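Local coordinates for protein cellulase CEL9M (PDB 1IA6) that probably hydrolyses internal beta-1,4-glucosidic linkages in cellulose and related beta-glucans, as a family 9 glycoside hydrolase that binds calcium and zinc, at residues L78-E83 against A217-T222; M165-K170 against Y221-D226. All blocks are in the same frame, centred on the assembly; numbering follows the deposited sequence.

Interaction 1 of 2, residues L78-E83 against A217-T222; sequences LYEFKE and ATWLYT
A chi1 of -178° carries the Y79 phenol away from the backbone N and out from the last turn of helix 64-80 toward W219, whose indole sets out from helix 210-224 with CG beside the backbone N (chi1 -75°). The two side chains run past each other, each heading back toward the other's helix, and the benzo end of the indole arrives over one face of the phenol, displaced toward the rim. The result is an offset edge-to-face pair: ring planes stand at 89°, and the centroid of the Y79 ring lies 5.2 Å from that of the W219 six-membered ring. CZ3 and CH2 form the touching edge, W219 CH2 being 3.7 Å from Y79 CD2 and W219 CZ3 3.7 Å from Y79 CE2. Farther along the same phenol, Y79 OH meets the methyl of T222, at 3.6 Å from CG2. E80 brings OE2 to 4.2 Å from W219 CH2, near the indole plane, a loose contact. The indole is itself packed among W76, W215 and R266, the last in a cation-pi contact, which probably fixes its orientation. The E80 carboxylate is held by W76 of its own helix, whose NE1 is hydrogen-bonded to OE2, and by K322 of helix 306-323, salt-bridged to OE1; T222 OG1 is hydrogen-bonded to R266 of helix 260-271. No hydrogen bond joins 78-83 to 217-222, so the two helices are held here by aromatic C-H groups against a pi face and by apolar contact.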
loop_
_atom_site.group_PDB
_atom_site.type_symbol
_atom_site.label_atom_id
_atom_site.label_comp_id
_atom_site.label_asym_id
_atom_site.label_seq_id
_atom_site.Cartn_x
_atom_site.Cartn_y
_atom_site.Cartn_z
ATOM N N LEU A 78 2.217 1.158 11.422
ATOM C CA LEU A 78 2.622 2.045 12.510
ATOM C C LEU A 78 1.807 1.772 13.773
ATOM O O LEU A 78 2.334 1.796 14.885
ATOM C CB LEU A 78 2.446 3.506 12.090
ATOM C CG LEU A 78 2.895 4.579 13.090
ATOM C CD1 LEU A 78 4.382 4.429 13.379
ATOM C CD2 LEU A 78 2.602 5.954 12.515
ATOM N N TYR A 79 0.518 1.513 13.589
ATOM C CA TYR A 79 -0.380 1.239 14.703
ATOM C C TYR A 79 -0.031 -0.050 15.444
ATOM O O TYR A 79 -0.019 -0.084 16.674
ATOM C CB TYR A 79 -1.825 1.152 14.200
ATOM C CG TYR A 79 -2.843 0.908 15.294
ATOM C CD1 TYR A 79 -3.244 1.937 16.145
ATOM C CD2 TYR A 79 -3.402 -0.355 15.481
ATOM C CE1 TYR A 79 -4.182 1.713 17.155
ATOM C CE2 TYR A 79 -4.336 -0.590 16.486
ATOM C CZ TYR A 79 -4.722 0.448 17.316
ATOM O OH TYR A 79 -5.656 0.221 18.299
ATOM N N GLU A 80 0.255 -1.110 14.694
ATOM C CA GLU A 80 0.572 -2.408 15.291
ATOM C C GLU A 80 2.014 -2.584 15.760
ATOM O O GLU A 80 2.264 -3.294 16.735
ATOM C CB GLU A 80 0.255 -3.535 14.302
ATOM C CG GLU A 80 -1.193 -3.607 13.830
ATOM C CD GLU A 80 -2.156 -4.108 14.897
ATOM O OE1 GLU A 80 -1.702 -4.641 15.932
ATOM O OE2 GLU A 80 -3.380 -3.982 14.688
ATOM N N PHE A 81 2.960 -1.958 15.064
ATOM C CA PHE A 81 4.373 -2.104 15.410
ATOM C C PHE A 81 5.077 -0.778 15.683
ATOM O O PHE A 81 6.228 -0.590 15.292
ATOM C CB PHE A 81 5.107 -2.840 14.282
ATOM C CG PHE A 81 4.503 -4.173 13.928
ATOM C CD1 PHE A 81 4.478 -5.211 14.856
ATOM C CD2 PHE A 81 3.953 -4.389 12.666
ATOM C CE1 PHE A 81 3.910 -6.447 14.534
ATOM C CE2 PHE A 81 3.384 -5.622 12.335
ATOM C CZ PHE A 81 3.363 -6.651 13.273
ATOM N N LYS A 82 4.392 0.128 16.370
ATOM C CA LYS A 82 4.949 1.436 16.680
ATOM C C LYS A 82 6.347 1.389 17.292
ATOM O O LYS A 82 7.200 2.211 16.955
ATOM C CB LYS A 82 4.008 2.195 17.617
ATOM C CG LYS A 82 4.526 3.560 18.031
ATOM C CD LYS A 82 3.550 4.252 18.964
ATOM C CE LYS A 82 4.172 5.493 19.585
ATOM N NZ LYS A 82 4.676 6.422 18.542
ATOM N N GLU A 83 6.575 0.435 18.192
ATOM C CA GLU A 83 7.872 0.297 18.855
ATOM C C GLU A 83 9.012 0.138 17.863
ATOM O O GLU A 83 10.107 0.663 18.071
ATOM C CB GLU A 83 7.868 -0.908 19.803
ATOM C CG GLU A 83 6.954 -0.770 21.011
ATOM C CD GLU A 83 5.501 -0.557 20.630
ATOM O OE1 GLU A 83 4.965 -1.360 19.833
ATOM O OE2 GLU A 83 4.895 0.414 21.135
ATOM N N ALA A 217 -15.094 -0.400 8.828
ATOM C CA ALA A 217 -15.980 -0.432 9.983
ATOM C C ALA A 217 -15.253 -0.860 11.257
ATOM O O ALA A 217 -15.504 -0.309 12.327
ATOM C CB ALA A 217 -17.162 -1.367 9.708
ATOM N N THR A 218 -14.349 -1.834 11.153
ATOM C CA THR A 218 -13.633 -2.280 12.345
ATOM C C THR A 218 -12.753 -1.164 12.909
ATOM O O THR A 218 -12.589 -1.058 14.123
ATOM C CB THR A 218 -12.754 -3.535 12.088
ATOM O OG1 THR A 218 -11.675 -3.212 11.206
ATOM C CG2 THR A 218 -13.592 -4.662 11.488
ATOM N N TRP A 219 -12.196 -0.328 12.039
ATOM C CA TRP A 219 -11.355 0.765 12.516
ATOM C C TRP A 219 -12.190 1.864 13.163
ATOM O O TRP A 219 -11.786 2.447 14.167
ATOM C CB TRP A 219 -10.495 1.321 11.377
ATOM C CG TRP A 219 -9.376 0.387 11.049
ATOM C CD1 TRP A 219 -9.221 -0.347 9.907
ATOM C CD2 TRP A 219 -8.302 0.007 11.919
ATOM N NE1 TRP A 219 -8.122 -1.165 10.016
ATOM C CE2 TRP A 219 -7.539 -0.969 11.241
ATOM C CE3 TRP A 219 -7.913 0.395 13.211
ATOM C CZ2 TRP A 219 -6.408 -1.567 11.811
ATOM C CZ3 TRP A 219 -6.788 -0.201 13.779
ATOM C CH2 TRP A 219 -6.049 -1.172 13.077
ATOM N N LEU A 220 -13.360 2.144 12.600
ATOM C CA LEU A 220 -14.218 3.163 13.186
ATOM C C LEU A 220 -14.658 2.695 14.570
ATOM O O LEU A 220 -14.873 3.509 15.468
ATOM C CB LEU A 220 -15.420 3.441 12.278
ATOM C CG LEU A 220 -15.053 4.387 11.124
ATOM C CD1 LEU A 220 -16.129 4.373 10.051
ATOM C CD2 LEU A 220 -14.849 5.790 11.675
ATOM N N TYR A 221 -14.780 1.382 14.754
ATOM C CA TYR A 221 -15.155 0.858 16.064
ATOM C C TYR A 221 -14.008 1.100 17.045
ATOM O O TYR A 221 -14.214 1.579 18.156
ATOM C CB TYR A 221 -15.442 -0.643 16.009
ATOM C CG TYR A 221 -15.650 -1.237 17.387
ATOM C CD1 TYR A 221 -16.777 -0.913 18.143
ATOM C CD2 TYR A 221 -14.696 -2.082 17.955
ATOM C CE1 TYR A 221 -16.947 -1.416 19.438
ATOM C CE2 TYR A 221 -14.854 -2.589 19.247
ATOM C CZ TYR A 221 -15.979 -2.253 19.981
ATOM O OH TYR A 221 -16.138 -2.754 21.254
ATOM N N THR A 222 -12.794 0.759 16.629
ATOM C CA THR A 222 -11.628 0.944 17.484
ATOM C C THR A 222 -11.474 2.405 17.920
ATOM O O THR A 222 -11.079 2.688 19.049
ATOM C CB THR A 222 -10.339 0.500 16.764
ATOM O OG1 THR A 222 -10.430 -0.894 16.439
ATOM C CG2 THR A 222 -9.119 0.731 17.651
#

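Interaction 2 of 2, residues M165-K170 against Y221-D226; sequences MYLNYK and YTATND
The C-terminal ends of two barrel helices, 152-169 and 210-224, meet near the surface through a tyrosine ring, a leucine fork and the methyls of A223 and T222. A223 is the focus: its CA lies 6.8 Å from that of L167, a close backbone approach consistent with the small side chain at this position. Y166 and L167 both bear on that methyl. The tyrosine ring lies obliquely to it, with Y166 CD2 3.8 Å from A223 CB and CE2 equally near. In L167, CG lies anti to the carbonyl carbon (chi1 -65°), which directs the fork to the A223 and T222 methyls. L167 CD2 is 4.1 Å from A223 CB; the L167 and T222 side chains lie roughly perpendicular, with L167 CD1 4.2 Å from T222 CG2. No hydrogen bond links the two segments. At its far end Y166 OH receives a weak hydrogen bond from K170 NZ of its own segment, at 3.3 Å. L181 of helix 174-193 touches both Y166 and A223, extending the apolar cluster to a third helix. Just beyond the contact, T224 OG1 accepts a hydrogen bond from D226 N at 3.2 Å, forming an ST turn. Such helix-to-helix packing belongs to the alpha-helical barrel of family 9 glycoside hydrolases.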
loop_
_atom_site.group_PDB
_atom_site.type_symbol
_atom_site.label_atom_id
_atom_site.label_comp_id
_atom_site.label_asym_id
_atom_site.label_seq_id
_atom_site.Cartn_x
_atom_site.Cartn_y
_atom_site.Cartn_z
ATOM N N MET A 165 -5.018 7.345 10.839
ATOM C CA MET A 165 -4.242 8.558 11.068
ATOM C C MET A 165 -4.721 9.198 12.375
ATOM O O MET A 165 -3.916 9.697 13.163
ATOM C CB MET A 165 -4.396 9.547 9.907
ATOM C CG MET A 165 -3.446 10.736 10.010
ATOM S SD MET A 165 -1.716 10.201 10.117
ATOM C CE MET A 165 -0.852 11.690 9.634
ATOM N N TYR A 166 -6.032 9.180 12.609
ATOM C CA TYR A 166 -6.566 9.735 13.849
ATOM C C TYR A 166 -5.911 8.997 15.017
ATOM O O TYR A 166 -5.428 9.614 15.964
ATOM C CB TYR A 166 -8.086 9.548 13.918
ATOM C CG TYR A 166 -8.654 9.653 15.320
ATOM C CD1 TYR A 166 -8.763 10.887 15.964
ATOM C CD2 TYR A 166 -9.049 8.508 16.019
ATOM C CE1 TYR A 166 -9.249 10.979 17.275
ATOM C CE2 TYR A 166 -9.537 8.588 17.331
ATOM C CZ TYR A 166 -9.630 9.829 17.949
ATOM O OH TYR A 166 -10.089 9.921 19.245
ATOM N N LEU A 167 -5.884 7.670 14.930
ATOM C CA LEU A 167 -5.300 6.845 15.985
ATOM C C LEU A 167 -3.799 7.062 16.154
ATOM O O LEU A 167 -3.294 7.057 17.275
ATOM C CB LEU A 167 -5.575 5.366 15.705
ATOM C CG LEU A 167 -7.051 4.952 15.753
ATOM C CD1 LEU A 167 -7.224 3.548 15.180
ATOM C CD2 LEU A 167 -7.548 5.024 17.192
ATOM N N ASN A 168 -3.091 7.262 15.046
ATOM C CA ASN A 168 -1.644 7.457 15.091
ATOM C C ASN A 168 -1.187 8.902 15.304
ATOM O O ASN A 168 -0.034 9.136 15.654
ATOM C CB ASN A 168 -0.988 6.953 13.791
ATOM C CG ASN A 168 -1.108 5.451 13.604
ATOM O OD1 ASN A 168 -0.973 4.685 14.552
ATOM N ND2 ASN A 168 -1.338 5.022 12.361
ATOM N N TYR A 169 -2.085 9.863 15.110
ATOM C CA TYR A 169 -1.714 11.275 15.214
ATOM C C TYR A 169 -2.373 12.081 16.337
ATOM O O TYR A 169 -1.994 13.230 16.578
ATOM C CB TYR A 169 -2.021 11.949 13.872
ATOM C CG TYR A 169 -1.057 13.038 13.456
ATOM C CD1 TYR A 169 0.286 12.753 13.214
ATOM C CD2 TYR A 169 -1.501 14.342 13.246
ATOM C CE1 TYR A 169 1.162 13.739 12.765
ATOM C CE2 TYR A 169 -0.633 15.335 12.798
ATOM C CZ TYR A 169 0.694 15.025 12.558
ATOM O OH TYR A 169 1.549 15.998 12.093
ATOM N N LYS A 170 -3.347 11.489 17.020
ATOM C CA LYS A 170 -4.068 12.190 18.085
ATOM C C LYS A 170 -3.194 12.773 19.193
ATOM O O LYS A 170 -3.551 13.785 19.793
ATOM C CB LYS A 170 -5.128 11.269 18.700
ATOM C CG LYS A 170 -4.572 10.012 19.348
ATOM C CD LYS A 170 -5.678 9.008 19.668
ATOM C CE LYS A 170 -6.657 9.553 20.696
ATOM N NZ LYS A 170 -7.700 8.552 21.059
ATOM N N TYR A 221 -14.780 1.382 14.754
ATOM C CA TYR A 221 -15.155 0.858 16.064
ATOM C C TYR A 221 -14.008 1.100 17.045
ATOM O O TYR A 221 -14.214 1.579 18.156
ATOM C CB TYR A 221 -15.442 -0.643 16.009
ATOM C CG TYR A 221 -15.650 -1.237 17.387
ATOM C CD1 TYR A 221 -16.777 -0.913 18.143
ATOM C CD2 TYR A 221 -14.696 -2.082 17.955
ATOM C CE1 TYR A 221 -16.947 -1.416 19.438
ATOM C CE2 TYR A 221 -14.854 -2.589 19.247
ATOM C CZ TYR A 221 -15.979 -2.253 19.981
ATOM O OH TYR A 221 -16.138 -2.754 21.254
ATOM N N THR A 222 -12.794 0.759 16.629
ATOM C CA THR A 222 -11.628 0.944 17.484
ATOM C C THR A 222 -11.474 2.405 17.920
ATOM O O THR A 222 -11.079 2.688 19.049
ATOM C CB THR A 222 -10.339 0.500 16.764
ATOM O OG1 THR A 222 -10.430 -0.894 16.439
ATOM C CG2 THR A 222 -9.119 0.731 17.651
ATOM N N ALA A 223 -11.805 3.331 17.028
ATOM C CA ALA A 223 -11.672 4.748 17.336
ATOM C C ALA A 223 -12.831 5.352 18.120
ATOM O O ALA A 223 -12.629 6.294 18.882
ATOM C CB ALA A 223 -11.469 5.540 16.044
ATOM N N THR A 224 -14.032 4.807 17.955
ATOM C CA THR A 224 -15.212 5.367 18.619
ATOM C C THR A 224 -15.873 4.520 19.706
ATOM O O THR A 224 -16.665 5.036 20.493
ATOM C CB THR A 224 -16.303 5.695 17.582
ATOM O OG1 THR A 224 -16.822 4.472 17.040
ATOM C CG2 THR A 224 -15.727 6.530 16.444
ATOM N N ASN A 225 -15.555 3.230 19.747
ATOM C CA ASN A 225 -16.158 2.319 20.715
ATOM C C ASN A 225 -17.665 2.206 20.482
ATOM O O ASN A 225 -18.415 1.822 21.378
ATOM C CB ASN A 225 -15.889 2.782 22.152
ATOM C CG ASN A 225 -14.430 2.629 22.550
ATOM O OD1 ASN A 225 -13.872 1.531 22.493
ATOM N ND2 ASN A 225 -13.806 3.730 22.959
ATOM N N ASP A 226 -18.102 2.543 19.272
ATOM C CA ASP A 226 -19.515 2.466 18.907
ATOM C C ASP A 226 -19.785 1.116 18.240
ATOM O O ASP A 226 -19.397 0.897 17.094
ATOM C CB ASP A 226 -19.874 3.594 17.936
ATOM C CG ASP A 226 -21.355 3.643 17.618
ATOM O OD1 ASP A 226 -22.036 2.606 17.760
ATOM O OD2 ASP A 226 -21.838 4.720 17.213
#

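How the interactions relate
Both contacts engage helix 210-224, and T222 belongs to both. Their centres are about 7 Å apart and they touch directly: W219 CE3 lies 3.8 Å from L167 CD1, and Y79 CE1 is 4.1 Å from the same methyl, so helices 64-80, 152-169 and 210-224 converge on one apolar patch. Interaction 1 is partly buried, spans a wide interhelical gap with large aromatic groups, and has charged groups beside it, E80 paired with K322, and R266 engaged with W219 and T222. Interaction 2 lies farther out, at the surface, where the backbones come closer and aliphatic groups with one tyrosine ring make the contact.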